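Local coordinates for TetR-family transcriptional regulator (PDB 2G7L), which probably binds DNA through its N-terminal helix-turn-helix domain as a dimeric transcriptional regulator of the TetR family, at residues V25-A30 against Q47-G52; N62-H67 against L115-S120; T98-V103 against K151-A156. One frame throughout, in Å; residues are numbered along the deposited sequence.

Overall arrangement
From the N terminus, contact 1 closes first: 25-30 on helix 21-35 meets the end of helix 42-48, with 16 residues between the segments, and this loop lies entirely within the helix-turn-helix region. Contact 2 opens only after it has closed, at 62-67, and joins the start of helix 63-74 to 115-120 at the end of helix 108-116, bringing the DNA-binding and C-terminal regions together. Contact 3 begins at 98-103, inside that second loop, and ends at 151-156, so contacts 2 and 3 cross. Neighbouring contacts touch through A28 on L66, between contacts 1 and 2, and L115 on Q154, between contacts 2 and 3.

Contact 1 (V25-A30 against Q47-G52); sequences VDTAVA and QELDTG
T27 is the single residue of 25-30 that meets 47-52, and it touches E48 and L49 where helix 42-48 gives way to the turn of the helix-turn-helix motif. In the TetR family the first helix, here 21-35, packs against this motif, and helix 53-56 probably corresponds to the recognition helix. The backbones stay well apart, T27 CA lying 7.9 Å from E48 CA, so side chains have to bridge the space. At E48 the contact is made by the aliphatic base of the side chain: CG sits 3.7 Å from T27 CG2, the two side chains running obliquely to each other. With CG anti to the backbone N (chi1 -165°) and a bend at chi2, the carboxylate turns off to one side. L49, the first residue beyond the helix, is buried and sends CD2 to both branches of T27, passing it in the opposite direction; the closest approach is from L49 CD2 to T27 OG1, 3.5 Å. The same leucine packs on W23 and I24 of helix 21-35 and on L19, so the T27 methyl, CG2, lies at the border of a larger apolar cluster. The polar atom of T27 that faces this leucine methyl is satisfied within its own helix, since OG1 is hydrogen-bonded to W23 O. D50 follows with a positive phi of 51° as the C' residue of a Schellman motif; its N bonds to Q47 O at 3.2 Å, while T51 N reaches back to the carbonyl of the residue before Q47. These bonds end the helix. The chain continues through T51, and G52 leads into helix 53-56, where S55 OG is hydrogen-bonded to T51 OG1.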
loop_
_atom_site.group_PDB
_atom_site.type_symbol
_atom_site.label_atom_id
_atom_site.label_comp_id
_atom_site.label_asym_id
_atom_site.label_seq_id
_atom_site.Cartn_x
_atom_site.Cartn_y
_atom_site.Cartn_z
ATOM N N VAL A 25 -12.421 20.513 9.123
ATOM C CA VAL A 25 -11.946 19.162 9.485
ATOM C C VAL A 25 -12.545 18.672 10.771
ATOM O O VAL A 25 -12.868 17.480 10.899
ATOM C CB VAL A 25 -10.357 18.838 9.183
ATOM C CG1 VAL A 25 -9.564 19.993 8.625
ATOM C CG2 VAL A 25 -9.639 18.062 10.282
ATOM N N ASP A 26 -12.791 19.597 11.712
ATOM C CA ASP A 26 -13.414 19.210 13.010
ATOM C C ASP A 26 -14.805 18.673 12.713
ATOM O O ASP A 26 -15.255 17.745 13.375
ATOM C CB ASP A 26 -13.468 20.387 14.058
ATOM C CG ASP A 26 -12.047 20.791 14.631
ATOM O OD1 ASP A 26 -11.028 20.064 14.336
ATOM O OD2 ASP A 26 -11.958 21.803 15.417
ATOM N N THR A 27 -15.477 19.287 11.733
ATOM C CA THR A 27 -16.805 18.852 11.251
ATOM C C THR A 27 -16.757 17.463 10.565
ATOM O O THR A 27 -17.586 16.579 10.859
ATOM C CB THR A 27 -17.393 19.901 10.263
ATOM O OG1 THR A 27 -17.438 21.172 10.907
ATOM C CG2 THR A 27 -18.805 19.561 9.867
ATOM N N ALA A 28 -15.785 17.285 9.652
ATOM C CA ALA A 28 -15.523 15.969 9.031
ATOM C C ALA A 28 -15.343 14.904 10.093
ATOM O O ALA A 28 -15.878 13.826 9.948
ATOM C CB ALA A 28 -14.298 16.021 8.125
ATOM N N VAL A 29 -14.591 15.212 11.155
ATOM C CA VAL A 29 -14.313 14.246 12.196
ATOM C C VAL A 29 -15.600 13.854 12.889
ATOM O O VAL A 29 -15.859 12.654 13.119
ATOM C CB VAL A 29 -13.301 14.783 13.247
ATOM C CG1 VAL A 29 -13.207 13.809 14.462
ATOM C CG2 VAL A 29 -11.878 14.956 12.641
ATOM N N ALA A 30 -16.392 14.868 13.278
ATOM C CA ALA A 30 -17.676 14.652 13.939
ATOM C C ALA A 30 -18.621 13.890 13.034
ATOM O O ALA A 30 -19.251 12.968 13.485
ATOM C CB ALA A 30 -18.321 16.051 14.384
ATOM N N GLN A 47 -23.008 21.047 2.919
ATOM C CA GLN A 47 -24.345 21.097 3.468
ATOM C C GLN A 47 -24.248 21.284 4.961
ATOM O O GLN A 47 -24.953 22.092 5.528
ATOM C CB GLN A 47 -25.087 19.799 3.158
ATOM C CG GLN A 47 -26.557 19.760 3.587
ATOM C CD GLN A 47 -26.933 18.438 4.268
ATOM O OE1 GLN A 47 -27.148 18.403 5.494
ATOM N NE2 GLN A 47 -26.987 17.336 3.484
ATOM N N GLU A 48 -23.366 20.543 5.611
ATOM C CA GLU A 48 -23.255 20.627 7.056
ATOM C C GLU A 48 -22.764 22.012 7.518
ATOM O O GLU A 48 -23.074 22.464 8.619
ATOM C CB GLU A 48 -22.351 19.514 7.574
ATOM C CG GLU A 48 -22.441 19.297 9.061
ATOM C CD GLU A 48 -23.759 18.661 9.508
ATOM O OE1 GLU A 48 -24.607 18.287 8.664
ATOM O OE2 GLU A 48 -23.932 18.516 10.738
ATOM N N LEU A 49 -22.021 22.704 6.669
ATOM C CA LEU A 49 -21.512 24.015 7.036
ATOM C C LEU A 49 -22.330 25.189 6.444
ATOM O O LEU A 49 -21.885 26.346 6.505
ATOM C CB LEU A 49 -20.037 24.124 6.643
ATOM C CG LEU A 49 -19.145 23.097 7.357
ATOM C CD1 LEU A 49 -17.772 22.969 6.698
ATOM C CD2 LEU A 49 -19.004 23.478 8.792
ATOM N N ASP A 50 -23.506 24.886 5.874
ATOM C CA ASP A 50 -24.370 25.891 5.215
ATOM C C ASP A 50 -23.595 26.728 4.183
ATOM O O ASP A 50 -23.696 27.941 4.175
ATOM C CB ASP A 50 -25.062 26.808 6.242
ATOM C CG ASP A 50 -25.801 26.020 7.379
ATOM O OD1 ASP A 50 -25.814 26.526 8.540
ATOM O OD2 ASP A 50 -26.368 24.914 7.136
ATOM N N THR A 51 -22.819 26.059 3.331
ATOM C CA THR A 51 -22.042 26.686 2.251
ATOM C C THR A 51 -21.963 25.710 1.030
ATOM O O THR A 51 -22.557 24.612 1.066
ATOM C CB THR A 51 -20.638 27.098 2.769
ATOM O OG1 THR A 51 -19.928 27.821 1.757
ATOM C CG2 THR A 51 -19.826 25.887 3.172
ATOM N N GLY A 52 -21.267 26.105 -0.040
ATOM C CA GLY A 52 -21.108 25.232 -1.213
ATOM C C GLY A 52 -19.738 24.549 -1.285
ATOM O O GLY A 52 -18.762 25.054 -0.696
#

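Contact 2 (N62-H67 against L115-S120); sequences NTAELH and LVARPS
A64 and A117 bring the two backbones together, with their CA atoms 5.8 Å apart, where the N-terminal turn of helix 63-74 meets the chain leaving helix 108-116. In TetR-type regulators the first of these helices connects the DNA-binding domain to the C-terminal domain, and this contact lies at that junction. The small side chains of both residues are consistent with so close an approach. A water joins the main chains, donating to A64 O at 2.7 Å and to A117 O at 2.8 Å; for A117, already past its helix, it supplies a partner to the carbonyl. The side chains add a modest apolar patch: A64 CB rests against A117 CB and against CG1 of V116, each 4.1 Å away. E65 folds in beside them, bent at chi2, and brings OE2 to 3.7 Å from A117 CB. Nearby, H67 ND1 is hydrogen-bonded to S113 of helix 108-116, a second tie between the two regions, while P119 O bonds to T179 OG1 of the second subunit, so this junction borders the dimer interface. N62 starts the helix as its N-cap. Its OD1 accepts from E65 N at 2.9 Å in a nearly straight bond (167° at the hydrogen), the donor tilted 20° from the plane of the side-chain carbonyl.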
loop_
_atom_site.group_PDB
_atom_site.type_symbol
_atom_site.label_atom_id
_atom_site.label_comp_id
_atom_site.label_asym_id
_atom_site.label_seq_id
_atom_site.Cartn_x
_atom_site.Cartn_y
_atom_site.Cartn_z
ATOM N N ASN A 62 -9.697 17.791 -2.287
ATOM C CA ASN A 62 -10.406 16.614 -2.753
ATOM C C ASN A 62 -10.716 15.650 -1.621
ATOM O O ASN A 62 -10.314 15.858 -0.488
ATOM C CB ASN A 62 -9.608 15.900 -3.890
ATOM C CG ASN A 62 -8.137 15.602 -3.515
ATOM O OD1 ASN A 62 -7.864 14.965 -2.508
ATOM N ND2 ASN A 62 -7.201 16.058 -4.345
ATOM N N THR A 63 -11.402 14.572 -1.942
ATOM C CA THR A 63 -11.740 13.531 -0.978
ATOM C C THR A 63 -10.508 13.033 -0.178
ATOM O O THR A 63 -10.543 12.952 1.074
ATOM C CB THR A 63 -12.383 12.347 -1.738
ATOM O OG1 THR A 63 -13.222 12.865 -2.787
ATOM C CG2 THR A 63 -13.167 11.384 -0.820
ATOM N N ALA A 64 -9.429 12.697 -0.891
ATOM C CA ALA A 64 -8.222 12.130 -0.262
ATOM C C ALA A 64 -7.500 13.113 0.664
ATOM O O ALA A 64 -7.071 12.698 1.724
ATOM C CB ALA A 64 -7.257 11.497 -1.321
ATOM N N GLU A 65 -7.421 14.396 0.282
ATOM C CA GLU A 65 -6.936 15.472 1.150
ATOM C C GLU A 65 -7.797 15.606 2.393
ATOM O O GLU A 65 -7.292 15.852 3.497
ATOM C CB GLU A 65 -6.809 16.816 0.428
ATOM C CG GLU A 65 -5.629 16.899 -0.626
ATOM C CD GLU A 65 -4.208 16.666 -0.042
ATOM O OE1 GLU A 65 -4.025 16.819 1.195
ATOM O OE2 GLU A 65 -3.262 16.338 -0.822
ATOM N N LEU A 66 -9.093 15.387 2.214
ATOM C CA LEU A 66 -10.073 15.448 3.314
ATOM C C LEU A 66 -9.895 14.218 4.228
ATOM O O LEU A 66 -9.885 14.350 5.469
ATOM C CB LEU A 66 -11.516 15.491 2.750
ATOM C CG LEU A 66 -12.691 15.370 3.743
ATOM C CD1 LEU A 66 -12.733 16.673 4.632
ATOM C CD2 LEU A 66 -14.066 15.132 3.009
ATOM N N HIS A 67 -9.776 13.017 3.625
ATOM C CA HIS A 67 -9.491 11.819 4.471
ATOM C C HIS A 67 -8.157 11.983 5.169
ATOM O O HIS A 67 -8.043 11.644 6.332
ATOM C CB HIS A 67 -9.541 10.502 3.699
ATOM C CG HIS A 67 -10.911 10.136 3.216
ATOM N ND1 HIS A 67 -11.140 9.067 2.376
ATOM C CD2 HIS A 67 -12.117 10.711 3.429
ATOM C CE1 HIS A 67 -12.433 8.995 2.099
ATOM N NE2 HIS A 67 -13.044 9.989 2.717
ATOM N N LEU A 115 -2.424 6.249 1.044
ATOM C CA LEU A 115 -1.557 5.942 -0.126
ATOM C C LEU A 115 -1.784 6.864 -1.286
ATOM O O LEU A 115 -0.873 7.137 -2.029
ATOM C CB LEU A 115 -1.650 4.465 -0.564
ATOM C CG LEU A 115 -1.310 3.468 0.542
ATOM C CD1 LEU A 115 -1.999 2.131 0.362
ATOM C CD2 LEU A 115 0.188 3.291 0.813
ATOM N N VAL A 116 -2.996 7.377 -1.451
ATOM C CA VAL A 116 -3.251 8.368 -2.487
ATOM C C VAL A 116 -2.732 9.758 -2.081
ATOM O O VAL A 116 -2.030 10.439 -2.854
ATOM C CB VAL A 116 -4.756 8.444 -2.793
ATOM C CG1 VAL A 116 -5.010 9.368 -3.982
ATOM C CG2 VAL A 116 -5.290 7.075 -3.070
ATOM N N ALA A 117 -3.065 10.199 -0.858
ATOM C CA ALA A 117 -2.492 11.481 -0.343
ATOM C C ALA A 117 -2.187 11.317 1.126
ATOM O O ALA A 117 -3.054 10.953 1.892
ATOM C CB ALA A 117 -3.419 12.674 -0.604
ATOM N N ARG A 118 -0.905 11.494 1.486
ATOM C CA ARG A 118 -0.487 11.362 2.859
ATOM C C ARG A 118 -0.971 12.583 3.638
ATOM O O ARG A 118 -0.991 13.682 3.076
ATOM C CB ARG A 118 1.047 11.313 2.964
ATOM C CG ARG A 118 1.647 9.955 2.641
ATOM C CD ARG A 118 3.112 9.977 2.859
ATOM N NE ARG A 118 3.765 10.776 1.864
ATOM C CZ ARG A 118 5.057 11.106 1.892
ATOM N NH1 ARG A 118 5.833 10.701 2.897
ATOM N NH2 ARG A 118 5.558 11.867 0.922
ATOM N N PRO A 119 -1.243 12.404 4.952
ATOM C CA PRO A 119 -1.464 13.537 5.827
ATOM C C PRO A 119 -0.331 14.561 5.747
ATOM O O PRO A 119 0.804 14.247 5.317
ATOM C CB PRO A 119 -1.523 12.900 7.213
ATOM C CG PRO A 119 -2.085 11.562 6.948
ATOM C CD PRO A 119 -1.341 11.141 5.697
ATOM N N SER A 120 -0.655 15.793 6.148
ATOM C CA SER A 120 0.292 16.873 6.117
ATOM C C SER A 120 0.067 17.815 7.312
ATOM O O SER A 120 0.563 18.919 7.315
ATOM C CB SER A 120 0.174 17.638 4.802
ATOM O OG SER A 120 -1.115 18.237 4.670
HETATM O O HOH W 1 -5.728 10.436 2.524
#

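Contact 3 (T98-V103 against K151-A156); sequences TSYTLV and KLLQDA
The Y100 ring takes L153 CD2 over one face and A156 CB at its edge, in plane with the ring. The methyl carbon CD2 lies 4.0 Å from the ring centroid and only 16° off the normal, a CH-pi contact in which the two side chains cross at about a right angle; A156 CB stands 3.9 Å from Y100 CD2. Both partners belong to helix 142-161, which packs on helix 89-106 within the all-helical C-terminal domain of the TetR fold. The two short helical segments run roughly parallel, their directions 33° apart and their axes approaching to 10.1 Å. Y100 spans this gap because CG is anti to the backbone N (chi1 172°), which throws the ring toward the other helix. Its hydroxyl is hydrogen-bonded to T157 OG1, which is also bonded to L153 O, so one threonine links the end of the tyrosine to the backbone beneath L153. With an alanine here, L153 CD2 would probably lose the aromatic face it lies on, a gap would open between the helices, and T157 would be left without its phenolic partner. Elsewhere on helix 142-161, K151 packs on W212 of the second subunit, consistent with the TetR-type dimer interface. The same methyl of A156 is also approached by T101 OG1, which is hydrogen-bonded to L97 O; the modelled 3.0 Å between T101 OG1 and A156 CB is shorter than a normal contact and doubtful in detail.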
loop_
_atom_site.group_PDB
_atom_site.type_symbol
_atom_site.label_atom_id
_atom_site.label_comp_id
_atom_site.label_asym_id
_atom_site.label_seq_id
_atom_site.Cartn_x
_atom_site.Cartn_y
_atom_site.Cartn_z
ATOM N N THR A 98 3.719 0.701 15.652
ATOM C CA THR A 98 2.560 -0.093 16.053
ATOM C C THR A 98 1.321 0.746 16.363
ATOM O O THR A 98 0.214 0.431 15.890
ATOM C CB THR A 98 2.941 -1.032 17.241
ATOM O OG1 THR A 98 3.989 -1.873 16.792
ATOM C CG2 THR A 98 1.802 -1.912 17.706
ATOM N N SER A 99 1.475 1.809 17.142
ATOM C CA SER A 99 0.316 2.620 17.445
ATOM C C SER A 99 -0.151 3.375 16.238
ATOM O O SER A 99 -1.348 3.457 16.055
ATOM C CB SER A 99 0.475 3.488 18.717
ATOM O OG SER A 99 1.659 4.246 18.739
ATOM N N TYR A 100 0.741 3.864 15.371
ATOM C CA TYR A 100 0.291 4.351 14.061
ATOM C C TYR A 100 -0.551 3.308 13.358
ATOM O O TYR A 100 -1.696 3.578 12.960
ATOM C CB TYR A 100 1.472 4.746 13.212
ATOM C CG TYR A 100 1.164 5.099 11.774
ATOM C CD1 TYR A 100 0.610 6.340 11.449
ATOM C CD2 TYR A 100 1.499 4.220 10.706
ATOM C CE1 TYR A 100 0.351 6.709 10.129
ATOM C CE2 TYR A 100 1.267 4.601 9.371
ATOM C CZ TYR A 100 0.684 5.841 9.097
ATOM O OH TYR A 100 0.433 6.249 7.813
ATOM N N THR A 101 -0.028 2.084 13.258
ATOM C CA THR A 101 -0.715 0.978 12.586
ATOM C C THR A 101 -2.092 0.652 13.201
ATOM O O THR A 101 -3.043 0.393 12.481
ATOM C CB THR A 101 0.176 -0.313 12.550
ATOM O OG1 THR A 101 1.385 -0.024 11.846
ATOM C CG2 THR A 101 -0.520 -1.428 11.805
ATOM N N LEU A 102 -2.166 0.657 14.527
ATOM C CA LEU A 102 -3.423 0.401 15.227
ATOM C C LEU A 102 -4.468 1.487 14.941
ATOM O O LEU A 102 -5.628 1.174 14.833
ATOM C CB LEU A 102 -3.171 0.295 16.738
ATOM C CG LEU A 102 -2.522 -1.045 17.129
ATOM C CD1 LEU A 102 -1.861 -0.930 18.487
ATOM C CD2 LEU A 102 -3.492 -2.233 17.064
ATOM N N VAL A 103 -4.068 2.741 14.777
ATOM C CA VAL A 103 -5.081 3.698 14.283
ATOM C C VAL A 103 -5.535 3.411 12.861
ATOM O O VAL A 103 -6.703 3.447 12.585
ATOM C CB VAL A 103 -4.878 5.237 14.653
ATOM C CG1 VAL A 103 -3.560 5.560 15.329
ATOM C CG2 VAL A 103 -5.295 6.241 13.544
ATOM N N LYS A 151 9.484 4.407 3.935
ATOM C CA LYS A 151 9.240 2.972 3.757
ATOM C C LYS A 151 8.596 2.329 4.936
ATOM O O LYS A 151 7.699 1.523 4.759
ATOM C CB LYS A 151 10.556 2.216 3.418
ATOM C CG LYS A 151 10.854 2.336 1.919
ATOM C CD LYS A 151 11.982 3.297 1.527
ATOM C CE LYS A 151 11.744 4.130 0.123
ATOM N NZ LYS A 151 11.538 5.622 0.530
ATOM N N LEU A 152 9.053 2.638 6.160
ATOM C CA LEU A 152 8.357 2.117 7.383
ATOM C C LEU A 152 6.893 2.599 7.498
ATOM O O LEU A 152 5.990 1.875 7.926
ATOM C CB LEU A 152 9.136 2.534 8.623
ATOM C CG LEU A 152 10.471 1.870 8.929
ATOM C CD1 LEU A 152 11.268 2.751 9.872
ATOM C CD2 LEU A 152 10.236 0.362 9.417
ATOM N N LEU A 153 6.638 3.832 7.077
ATOM C CA LEU A 153 5.263 4.349 7.145
ATOM C C LEU A 153 4.397 3.722 6.045
ATOM O O LEU A 153 3.259 3.287 6.307
ATOM C CB LEU A 153 5.255 5.909 7.062
ATOM C CG LEU A 153 5.716 6.625 8.373
ATOM C CD1 LEU A 153 5.927 8.131 8.215
ATOM C CD2 LEU A 153 4.784 6.306 9.488
ATOM N N GLN A 154 4.926 3.730 4.820
ATOM C CA GLN A 154 4.203 3.142 3.691
ATOM C C GLN A 154 3.856 1.676 3.930
ATOM O O GLN A 154 2.826 1.220 3.534
ATOM C CB GLN A 154 4.996 3.243 2.409
ATOM C CG GLN A 154 4.091 2.902 1.177
ATOM C CD GLN A 154 4.913 2.638 -0.002
ATOM O OE1 GLN A 154 5.154 3.517 -0.801
ATOM N NE2 GLN A 154 5.437 1.424 -0.091
ATOM N N ASP A 155 4.741 0.953 4.581
ATOM C CA ASP A 155 4.570 -0.476 4.860
ATOM C C ASP A 155 3.416 -0.707 5.841
ATOM O O ASP A 155 2.581 -1.607 5.622
ATOM C CB ASP A 155 5.893 -1.023 5.406
ATOM C CG ASP A 155 5.778 -2.472 5.942
ATOM O OD1 ASP A 155 5.423 -3.391 5.127
ATOM O OD2 ASP A 155 6.051 -2.670 7.161
ATOM N N ALA A 156 3.344 0.076 6.923
ATOM C CA ALA A 156 2.239 -0.084 7.870
ATOM C C ALA A 156 0.924 0.286 7.202
ATOM O O ALA A 156 -0.086 -0.405 7.332
ATOM C CB ALA A 156 2.467 0.788 9.157
#